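Local coordinates for uncharacterized DUF364 family protein (Pyrococcus horikoshii, PDB 3NPG), which is of unknown function but may be a heavy-metal-chelating protein with a Rossmann-like domain, at residues L17-L21 with V92-Y96; F28-W34 with G46-P52; A172-V176 with I195-G200; L215-T221 with E241-I247. One frame throughout, in Å; residues are numbered along the deposited sequence.

Contact 1 (L17-L21 with V92-Y96); sequences LAEDL and VSQYY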
# COMPACT_ATOMS: atom_id res chain seq x y z
N LEU A 17 22.18 -31.40 -3.93
CA LEU A 17 23.44 -30.81 -3.46
C LEU A 17 23.44 -30.57 -1.94
O LEU A 17 24.51 -30.43 -1.35
CB LEU A 17 23.73 -29.50 -4.21
CG LEU A 17 24.58 -29.62 -5.47
CD1 LEU A 17 23.75 -30.11 -6.65
CD2 LEU A 17 25.22 -28.32 -5.81
N ALA A 18 22.26 -30.57 -1.32
CA ALA A 18 22.13 -30.33 0.11
C ALA A 18 22.34 -31.61 0.94
O ALA A 18 22.18 -31.57 2.17
CB ALA A 18 20.76 -29.74 0.41
N GLU A 19 22.71 -32.73 0.28
CA GLU A 19 22.90 -34.03 0.94
C GLU A 19 23.99 -33.99 2.01
O GLU A 19 23.79 -34.52 3.11
CB GLU A 19 23.20 -35.12 -0.10
N ASP A 20 25.14 -33.35 1.71
CA ASP A 20 26.27 -33.28 2.65
C ASP A 20 26.29 -31.96 3.45
O ASP A 20 27.28 -31.67 4.12
CB ASP A 20 27.60 -33.49 1.91
CG ASP A 20 27.73 -34.86 1.25
OD1 ASP A 20 27.47 -35.88 1.94
OD2 ASP A 20 28.15 -34.92 0.08
N LEU A 21 25.18 -31.19 3.42
CA LEU A 21 25.08 -29.92 4.15
C LEU A 21 24.00 -30.00 5.24
O LEU A 21 22.99 -30.67 5.07
CB LEU A 21 24.78 -28.76 3.20
CG LEU A 21 25.91 -28.36 2.25
CD1 LEU A 21 25.39 -27.48 1.17
CD2 LEU A 21 27.03 -27.67 3.00
N VAL A 92 23.07 -23.29 -0.01
CA VAL A 92 23.69 -24.47 -0.63
C VAL A 92 24.57 -24.03 -1.81
O VAL A 92 25.69 -24.52 -1.96
CB VAL A 92 22.62 -25.52 -1.06
CG1 VAL A 92 23.25 -26.66 -1.85
CG2 VAL A 92 21.85 -26.05 0.14
N SER A 93 24.08 -23.06 -2.61
CA SER A 93 24.78 -22.53 -3.77
C SER A 93 26.07 -21.81 -3.39
O SER A 93 27.09 -22.02 -4.03
CB SER A 93 23.88 -21.59 -4.55
OG SER A 93 22.69 -22.24 -4.99
N GLN A 94 26.02 -20.98 -2.33
CA GLN A 94 27.19 -20.21 -1.86
C GLN A 94 28.30 -21.10 -1.31
O GLN A 94 29.47 -20.70 -1.29
CB GLN A 94 26.76 -19.15 -0.82
CG GLN A 94 25.92 -18.02 -1.42
CD GLN A 94 26.74 -17.12 -2.30
OE1 GLN A 94 27.51 -16.29 -1.83
NE2 GLN A 94 26.56 -17.23 -3.61
N TYR A 95 27.95 -22.33 -0.88
CA TYR A 95 28.92 -23.31 -0.42
C TYR A 95 29.67 -23.92 -1.62
O TYR A 95 30.88 -24.14 -1.54
CB TYR A 95 28.21 -24.42 0.40
CG TYR A 95 29.16 -25.45 0.99
CD1 TYR A 95 29.74 -25.25 2.24
CD2 TYR A 95 29.41 -26.65 0.34
CE1 TYR A 95 30.59 -26.21 2.80
CE2 TYR A 95 30.26 -27.61 0.88
CZ TYR A 95 30.85 -27.39 2.12
OH TYR A 95 31.68 -28.34 2.66
N TYR A 96 28.95 -24.17 -2.74
CA TYR A 96 29.51 -24.82 -3.92
C TYR A 96 29.86 -23.86 -5.08
O TYR A 96 30.39 -24.31 -6.10
CB TYR A 96 28.56 -25.93 -4.41
CG TYR A 96 28.40 -27.07 -3.44
CD1 TYR A 96 29.44 -27.97 -3.20
CD2 TYR A 96 27.18 -27.31 -2.81
CE1 TYR A 96 29.29 -29.04 -2.33
CE2 TYR A 96 27.02 -28.38 -1.94
CZ TYR A 96 28.07 -29.24 -1.69
OH TYR A 96 27.92 -30.30 -0.84
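Residues 92-96 are the C-terminal end of helix 79-96, and 17-21 form the turn that leads from helix 6-17 into strand 22-27. The turn is pinned by Leu21 N to Ala18 O at 3.3 Å, and the two backbones come closest at Ala18 and Val92, whose CA atoms are 6.1 Å apart. That spacing leaves room for side chains to mesh. Val92 sits between three aliphatic neighbours: its CG1 lies 3.7 Å from Leu17 CB and 3.8 Å from Leu21 CD1, while its CG2 lies 3.9 Å from Ala18 CB. Leu21 is the residue most covered by the other segment. Its CD2 rests squarely over one face of the Tyr95 ring, 3.5 Å from the centroid, in a CH-pi contact, and its CD1 comes within 3.6 Å of Tyr96 CE2. Tyr96 also lies along Leu17, with CD2 of the leucine 3.7 Å from CD2 of the tyrosine. Leu67 of helix 67-72 touches Ala18, Leu21 and Val92, so a third helix completes this apolar cluster. Tyr95 OH turns elsewhere, to the backbone N of Glu41. The one polar link between the segments is weak, Tyr96 OH to Leu17 O at 3.5 Å. Cohesion here therefore rests on apolar and CH-pi packing, which joins the end of one helix to the turn after another with little directional bonding.

Contact 2 (F28-W34 with G46-P52); sequences FGLPYTW and GVAMTLP. With ACT (acetate ion), chain E.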
# COMPACT_ATOMS: atom_id res chain seq x y z
N PHE A 28 13.45 -15.52 9.12
CA PHE A 28 12.61 -14.78 8.18
C PHE A 28 12.55 -13.32 8.66
O PHE A 28 11.69 -12.97 9.46
CB PHE A 28 11.19 -15.40 8.10
CG PHE A 28 10.25 -14.70 7.14
CD1 PHE A 28 10.38 -14.86 5.77
CD2 PHE A 28 9.21 -13.92 7.62
CE1 PHE A 28 9.52 -14.20 4.89
CE2 PHE A 28 8.34 -13.27 6.74
CZ PHE A 28 8.50 -13.42 5.38
N GLY A 29 13.58 -12.55 8.31
CA GLY A 29 13.73 -11.19 8.81
C GLY A 29 13.90 -10.14 7.75
O GLY A 29 13.88 -10.44 6.56
N LEU A 30 14.06 -8.87 8.19
CA LEU A 30 14.21 -7.72 7.30
C LEU A 30 15.62 -7.10 7.42
O LEU A 30 16.18 -7.04 8.52
CB LEU A 30 13.14 -6.66 7.60
CG LEU A 30 11.70 -7.01 7.21
CD1 LEU A 30 10.73 -6.06 7.85
CD2 LEU A 30 11.53 -6.99 5.69
N PRO A 31 16.23 -6.63 6.30
CA PRO A 31 15.68 -6.60 4.92
C PRO A 31 15.73 -7.96 4.23
O PRO A 31 15.02 -8.18 3.24
CB PRO A 31 16.58 -5.57 4.23
CG PRO A 31 17.90 -5.69 4.93
CD PRO A 31 17.56 -6.00 6.37
N TYR A 32 16.56 -8.89 4.74
CA TYR A 32 16.75 -10.18 4.10
C TYR A 32 16.47 -11.35 5.01
O TYR A 32 16.80 -11.31 6.20
CB TYR A 32 18.18 -10.29 3.54
CG TYR A 32 18.37 -9.51 2.26
CD1 TYR A 32 18.66 -8.16 2.28
CD2 TYR A 32 18.22 -10.13 1.02
CE1 TYR A 32 18.77 -7.42 1.10
CE2 TYR A 32 18.34 -9.41 -0.17
CZ TYR A 32 18.62 -8.06 -0.12
OH TYR A 32 18.74 -7.34 -1.29
N THR A 33 15.89 -12.41 4.43
CA THR A 33 15.74 -13.71 5.07
C THR A 33 17.04 -14.45 4.82
O THR A 33 17.57 -14.38 3.71
CB THR A 33 14.53 -14.47 4.48
OG1 THR A 33 13.34 -13.76 4.79
CG2 THR A 33 14.44 -15.90 4.97
N TRP A 34 17.60 -15.08 5.84
CA TRP A 34 18.88 -15.77 5.69
C TRP A 34 18.85 -17.19 6.20
O TRP A 34 18.08 -17.51 7.09
CB TRP A 34 20.02 -14.97 6.33
CG TRP A 34 19.81 -14.66 7.78
CD1 TRP A 34 19.27 -13.53 8.30
CD2 TRP A 34 20.18 -15.49 8.88
NE1 TRP A 34 19.28 -13.60 9.68
CE2 TRP A 34 19.84 -14.79 10.06
CE3 TRP A 34 20.77 -16.76 9.00
CZ2 TRP A 34 20.06 -15.32 11.33
CZ3 TRP A 34 20.98 -17.28 10.26
CH2 TRP A 34 20.62 -16.57 11.41
N GLY A 46 23.31 -17.99 2.89
CA GLY A 46 22.43 -17.67 1.78
C GLY A 46 21.33 -16.72 2.19
O GLY A 46 20.81 -16.83 3.31
N VAL A 47 21.00 -15.75 1.32
CA VAL A 47 19.97 -14.76 1.62
C VAL A 47 18.91 -14.68 0.54
O VAL A 47 19.18 -15.03 -0.61
CB VAL A 47 20.56 -13.35 1.95
CG1 VAL A 47 21.38 -13.38 3.24
CG2 VAL A 47 21.39 -12.81 0.79
N ALA A 48 17.70 -14.25 0.91
CA ALA A 48 16.60 -14.03 -0.03
C ALA A 48 15.78 -12.86 0.46
O ALA A 48 15.36 -12.85 1.62
CB ALA A 48 15.74 -15.27 -0.14
N MSE A 49 15.61 -11.82 -0.39
CA MSE A 49 14.89 -10.60 -0.01
C MSE A 49 13.49 -10.87 0.51
O MSE A 49 12.69 -11.53 -0.16
CB MSE A 49 14.86 -9.60 -1.17
CG MSE A 49 14.24 -8.27 -0.78
SE MSE A 49 14.12 -7.07 -2.26
CE MSE A 49 15.74 -6.06 -1.95
N THR A 50 13.18 -10.34 1.69
CA THR A 50 11.86 -10.45 2.29
C THR A 50 10.96 -9.39 1.68
O THR A 50 11.35 -8.23 1.58
CB THR A 50 11.95 -10.32 3.82
OG1 THR A 50 12.89 -11.27 4.31
CG2 THR A 50 10.61 -10.53 4.50
N LEU A 51 9.78 -9.81 1.20
CA LEU A 51 8.82 -8.90 0.59
C LEU A 51 7.57 -8.82 1.47
O LEU A 51 6.63 -9.61 1.30
CB LEU A 51 8.46 -9.37 -0.84
CG LEU A 51 9.64 -9.61 -1.79
CD1 LEU A 51 9.21 -10.40 -2.99
CD2 LEU A 51 10.28 -8.30 -2.22
N PRO A 52 7.59 -7.94 2.52
CA PRO A 52 6.45 -7.90 3.46
C PRO A 52 5.13 -7.53 2.81
O PRO A 52 4.08 -7.98 3.27
CB PRO A 52 6.89 -6.87 4.50
CG PRO A 52 7.95 -6.05 3.81
CD PRO A 52 8.65 -6.99 2.90
C ACT E . 17.50 -8.69 -4.23
O ACT E . 17.00 -9.56 -4.88
OXT ACT E . 17.81 -8.93 -3.12
CH3 ACT E . 17.72 -7.31 -4.83
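This is a beta hairpin, strand 32-38 paired antiparallel with strand 43-49, in the three-stranded sheet of the N-terminal part. Gly46 opens 46-52 with its O 3.2 Å from Trp34 CA, a CA-H...O contact. Val47 faces Trp34 in a non-hydrogen-bonded pair, and its CG1 packs 3.7 Å from Trp34 CB. Ala48 and Thr33 make the hydrogen-bonded pair: Ala48 N to Thr33 O is 2.8 Å and Thr33 N to Ala48 O is 2.9 Å. Their side chains share the face covered by helix 79-96. At Met49, a selenomethionine opposite Tyr32, the side chains diverge, though CB still lies 3.6 Å from Tyr32 CE2; Tyr32 OH donates to OXT of an acetate, probably from the crystallisation liquor, at 2.6 Å. Past the strand, Thr50 holds the loop that precedes Tyr32. Its N bonds to Pro31 O at 3.2 Å, its CG2 lies 3.7 Å from Phe28 CZ, and two linked hydroxyl hydrogen bonds run from Thr33 OG1 to Thr50 OG1 and from Thr50 OG1 to Gly29 O, each 2.6 Å. Pro52 meets Pro52 of the second subunit and closes on Leu30, Pro52 CD to Leu30 CD2 at 4.0 Å.

Contact 3 (A172-V176 with I195-G200); sequences ASCIV and ITGPTG. With ACT (acetate ion), chain E.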
# COMPACT_ATOMS: atom_id res chain seq x y z
N ALA A 172 16.75 -9.68 -8.41
CA ALA A 172 16.75 -11.09 -8.04
C ALA A 172 15.55 -11.49 -7.16
O ALA A 172 15.29 -12.68 -6.97
CB ALA A 172 18.05 -11.44 -7.35
N SER A 173 14.77 -10.48 -6.69
CA SER A 173 13.56 -10.71 -5.91
C SER A 173 12.44 -11.31 -6.77
O SER A 173 11.43 -11.76 -6.24
CB SER A 173 13.09 -9.41 -5.26
OG SER A 173 12.74 -8.43 -6.24
N CYS A 174 12.64 -11.35 -8.11
CA CYS A 174 11.69 -11.97 -9.03
C CYS A 174 11.68 -13.50 -8.84
O CYS A 174 10.76 -14.18 -9.28
CB CYS A 174 11.97 -11.58 -10.48
SG CYS A 174 13.57 -12.18 -11.12
N ILE A 175 12.70 -14.02 -8.12
CA ILE A 175 12.79 -15.44 -7.79
C ILE A 175 11.84 -15.78 -6.61
O ILE A 175 11.14 -16.79 -6.66
CB ILE A 175 14.27 -15.83 -7.48
CG1 ILE A 175 15.18 -15.57 -8.72
CG2 ILE A 175 14.38 -17.28 -7.01
CD1 ILE A 175 16.72 -15.65 -8.43
N VAL A 176 11.78 -14.90 -5.58
CA VAL A 176 10.93 -15.13 -4.41
C VAL A 176 9.43 -14.87 -4.67
O VAL A 176 8.59 -15.56 -4.10
CB VAL A 176 11.44 -14.43 -3.11
CG1 VAL A 176 12.56 -15.22 -2.47
CG2 VAL A 176 11.88 -13.00 -3.38
N ILE A 195 20.00 -11.14 -13.77
CA ILE A 195 19.27 -11.25 -12.50
C ILE A 195 20.19 -10.72 -11.39
O ILE A 195 21.19 -11.35 -11.06
CB ILE A 195 18.80 -12.73 -12.25
CG1 ILE A 195 18.03 -13.31 -13.48
CG2 ILE A 195 17.98 -12.84 -10.97
CD1 ILE A 195 16.80 -12.46 -13.98
N THR A 196 19.91 -9.49 -10.92
CA THR A 196 20.80 -8.79 -9.99
C THR A 196 20.26 -8.70 -8.57
O THR A 196 19.08 -8.45 -8.36
CB THR A 196 21.22 -7.42 -10.56
OG1 THR A 196 22.21 -6.84 -9.71
CG2 THR A 196 20.04 -6.46 -10.71
N GLY A 197 21.17 -8.83 -7.60
CA GLY A 197 20.84 -8.70 -6.18
C GLY A 197 21.30 -9.87 -5.33
O GLY A 197 21.56 -10.96 -5.85
N PRO A 198 21.34 -9.68 -3.99
CA PRO A 198 21.77 -10.79 -3.10
C PRO A 198 20.91 -12.07 -3.20
O PRO A 198 21.39 -13.14 -2.86
CB PRO A 198 21.70 -10.18 -1.69
CG PRO A 198 21.80 -8.71 -1.91
CD PRO A 198 21.11 -8.44 -3.22
N THR A 199 19.65 -11.95 -3.69
CA THR A 199 18.77 -13.12 -3.86
C THR A 199 19.25 -14.00 -5.07
O THR A 199 18.84 -15.17 -5.19
CB THR A 199 17.29 -12.69 -3.96
OG1 THR A 199 17.00 -11.71 -2.96
CG2 THR A 199 16.32 -13.86 -3.84
N GLY A 200 20.14 -13.44 -5.89
CA GLY A 200 20.70 -14.14 -7.04
C GLY A 200 21.96 -14.92 -6.72
O GLY A 200 22.79 -15.15 -7.60
C ACT E . 17.50 -8.69 -4.23
O ACT E . 17.00 -9.56 -4.88
OXT ACT E . 17.81 -8.93 -3.12
CH3 ACT E . 17.72 -7.31 -4.83
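The C-terminal ends of neighbouring parallel strands 167-171 and 192-196, with the turns that follow them, meet here in the buried centre of the chain, within a Rossmann-like domain. One backbone hydrogen bond, Ala172 N to Thr196 O at 2.6 Å, carries the pairing just beyond the first strand. Ala172 then fits into the turn 197-200, with its CB 3.2 Å from Gly200 N and 3.7 Å from Thr199 CB. A side chain at Gly197 would crowd Ala172 CB and the acetate; at the backbone angles of Gly197 (128°/164°) a CB would also press on the carbonyl O of Thr196. Ile195 CG2 packs against Ala172 CB at 3.9 Å and Ile175 CD1 at 4.0 Å. The acetate, probably from the crystallisation liquor, lies between the turns: both its oxygens are 2.9 Å from Thr199 OG1, its O is 3.0 Å from Ser173 N, and Tyr32 also bonds it. An anion held where Rossmann-like folds commonly bind ligands is consistent with a binding pocket, although its natural occupant remains unknown.

Contact 4 (L215-T221 with E241-I247); sequences LASMKVT and ESIKYVI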
# COMPACT_ATOMS: atom_id res chain seq x y z
N LEU A 215 24.33 -13.63 -13.89
CA LEU A 215 23.89 -13.53 -12.51
C LEU A 215 24.76 -12.53 -11.79
O LEU A 215 25.98 -12.72 -11.71
CB LEU A 215 23.96 -14.91 -11.81
CG LEU A 215 22.74 -15.82 -11.98
CD1 LEU A 215 23.04 -17.22 -11.49
CD2 LEU A 215 21.51 -15.26 -11.26
N ALA A 216 24.18 -11.40 -11.36
CA ALA A 216 24.91 -10.38 -10.62
C ALA A 216 24.53 -10.42 -9.15
O ALA A 216 23.43 -10.00 -8.78
CB ALA A 216 24.63 -9.01 -11.20
N SER A 217 25.39 -11.00 -8.32
CA SER A 217 25.11 -11.16 -6.90
C SER A 217 26.36 -10.88 -6.06
O SER A 217 27.30 -10.23 -6.54
CB SER A 217 24.59 -12.56 -6.63
OG SER A 217 24.00 -12.64 -5.34
N MSE A 218 26.37 -11.34 -4.79
CA MSE A 218 27.50 -11.13 -3.88
C MSE A 218 27.71 -12.32 -2.94
O MSE A 218 26.74 -12.96 -2.52
CB MSE A 218 27.31 -9.84 -3.07
CG MSE A 218 26.08 -9.85 -2.16
SE MSE A 218 25.64 -8.10 -1.50
CE MSE A 218 25.13 -7.22 -3.22
N LYS A 219 28.97 -12.61 -2.61
CA LYS A 219 29.31 -13.70 -1.70
C LYS A 219 29.78 -13.14 -0.37
O LYS A 219 30.64 -12.26 -0.34
CB LYS A 219 30.38 -14.62 -2.31
CG LYS A 219 30.71 -15.84 -1.44
CD LYS A 219 31.74 -16.74 -2.09
CE LYS A 219 32.04 -17.93 -1.23
NZ LYS A 219 33.06 -18.81 -1.85
N VAL A 220 29.23 -13.66 0.74
CA VAL A 220 29.60 -13.24 2.09
C VAL A 220 31.05 -13.66 2.42
O VAL A 220 31.37 -14.84 2.39
CB VAL A 220 28.60 -13.76 3.15
CG1 VAL A 220 28.98 -13.29 4.54
CG2 VAL A 220 27.17 -13.34 2.81
N THR A 221 31.92 -12.67 2.70
CA THR A 221 33.33 -12.93 3.03
C THR A 221 33.53 -13.17 4.53
O THR A 221 34.39 -13.95 4.92
CB THR A 221 34.24 -11.80 2.49
OG1 THR A 221 33.75 -10.53 2.95
CG2 THR A 221 34.33 -11.81 0.98
N GLU A 241 30.32 -6.63 4.08
CA GLU A 241 30.94 -7.89 4.50
C GLU A 241 30.84 -8.94 3.38
O GLU A 241 30.97 -10.14 3.63
CB GLU A 241 30.27 -8.42 5.79
CG GLU A 241 30.43 -7.49 6.99
CD GLU A 241 31.85 -7.26 7.47
OE1 GLU A 241 32.73 -8.10 7.16
OE2 GLU A 241 32.06 -6.30 8.23
N SER A 242 30.62 -8.47 2.13
CA SER A 242 30.48 -9.33 0.98
C SER A 242 31.25 -8.80 -0.22
O SER A 242 31.68 -7.64 -0.20
CB SER A 242 29.00 -9.48 0.61
OG SER A 242 28.25 -10.03 1.67
N ILE A 243 31.43 -9.63 -1.26
CA ILE A 243 32.07 -9.21 -2.51
C ILE A 243 31.12 -9.38 -3.68
O ILE A 243 30.57 -10.47 -3.87
CB ILE A 243 33.44 -9.91 -2.75
CG1 ILE A 243 33.36 -11.44 -2.54
CG2 ILE A 243 34.54 -9.29 -1.88
CD1 ILE A 243 33.41 -12.23 -3.79
N LYS A 244 30.86 -8.30 -4.42
CA LYS A 244 29.96 -8.33 -5.57
C LYS A 244 30.60 -9.06 -6.75
O LYS A 244 31.80 -8.94 -6.96
CB LYS A 244 29.56 -6.90 -5.98
CG LYS A 244 28.59 -6.24 -5.01
CD LYS A 244 28.27 -4.80 -5.42
CE LYS A 244 27.34 -4.13 -4.45
NZ LYS A 244 27.13 -2.70 -4.79
N TYR A 245 29.80 -9.81 -7.52
CA TYR A 245 30.30 -10.55 -8.68
C TYR A 245 29.27 -10.61 -9.78
O TYR A 245 28.07 -10.57 -9.51
CB TYR A 245 30.77 -11.98 -8.29
CG TYR A 245 29.65 -12.89 -7.79
CD1 TYR A 245 28.85 -13.60 -8.68
CD2 TYR A 245 29.45 -13.09 -6.42
CE1 TYR A 245 27.83 -14.43 -8.22
CE2 TYR A 245 28.44 -13.93 -5.96
CZ TYR A 245 27.62 -14.59 -6.86
OH TYR A 245 26.63 -15.43 -6.40
N VAL A 246 29.73 -10.76 -11.03
CA VAL A 246 28.88 -11.00 -12.19
C VAL A 246 29.36 -12.29 -12.86
O VAL A 246 30.52 -12.36 -13.28
CB VAL A 246 28.89 -9.80 -13.19
CG1 VAL A 246 28.09 -10.14 -14.45
CG2 VAL A 246 28.35 -8.53 -12.53
N ILE A 247 28.50 -13.32 -12.88
CA ILE A 247 28.87 -14.62 -13.45
C ILE A 247 27.95 -15.02 -14.61
O ILE A 247 26.76 -14.78 -14.56
CB ILE A 247 28.98 -15.72 -12.33
CG1 ILE A 247 29.61 -17.03 -12.88
CG2 ILE A 247 27.62 -15.97 -11.63
CD1 ILE A 247 30.30 -17.88 -11.84
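Strands 214-220 and 242-248 form a pair at one edge of the mixed, Rossmann-like sheet; the final strand, outermost, runs antiparallel to 214-220, the last of the parallel strands, and helices 223-232 and 235-239 make the connection. Leu215 starts with two hydrogen bonds to Ile247, N to O and O to N both 2.8 Å, and its CB packs 3.8 Å from Ile247 CG2. Ala216 faces Val246 in a non-hydrogen-bonded pair, CB to CG2 at 4.0 Å; its N bonds to Ile195 O of strand 192-196 and its O accepts from Gly197 N, just past that strand. Ser217 repeats the pair of hydrogen bonds with Tyr245: Ser217 O accepts from Tyr245 N at 2.7 Å, and Ser217 N reaches Tyr245 O at 3.0 Å. The tyrosine ring folds back so that Ser217 O lies over one face, while Ser217 OG turns to Gly197 O. Selenomethionine Met218 pairs with Lys244, CE to CE at 4.0 Å, on the face shared with Ala216 and Val220. Lys219 makes two hydrogen bonds with Ile243, N to O at 3.0 Å and O to N at 2.9 Å. Val220 lies opposite Ser242, its CG2 3.7 Å from the serine OG, and packs on helices 223-232 and 235-239. Thr221 ends the pairing: its N bonds to Glu241 O at 2.9 Å, and its OG1 weakly to the same oxygen, also at 2.9 Å.

How the contacts relate
Contacts 2 and 3 are the buried pair, the centre of contact 3 lying about 2 Å from the centre of the chain; contacts 1 and 4 are only partly buried. Contacts 3 and 4 share one sheet, strands 192-196 and 214-220 being neighbours in it, whereas contact 2 belongs to the separate three-stranded sheet. The acetate lies at the seam between contacts 2 and 3, where Met49 N also probably bonds to Thr199 OG1. Contact 1 encloses contact 2 along the chain and meets contact 4 through Gln94. Chemistry follows place: regular backbone bonds dominate contact 4, hydroxyls strengthen contact 2, tight loop packing marks contact 3, and apolar side chains hold contact 1.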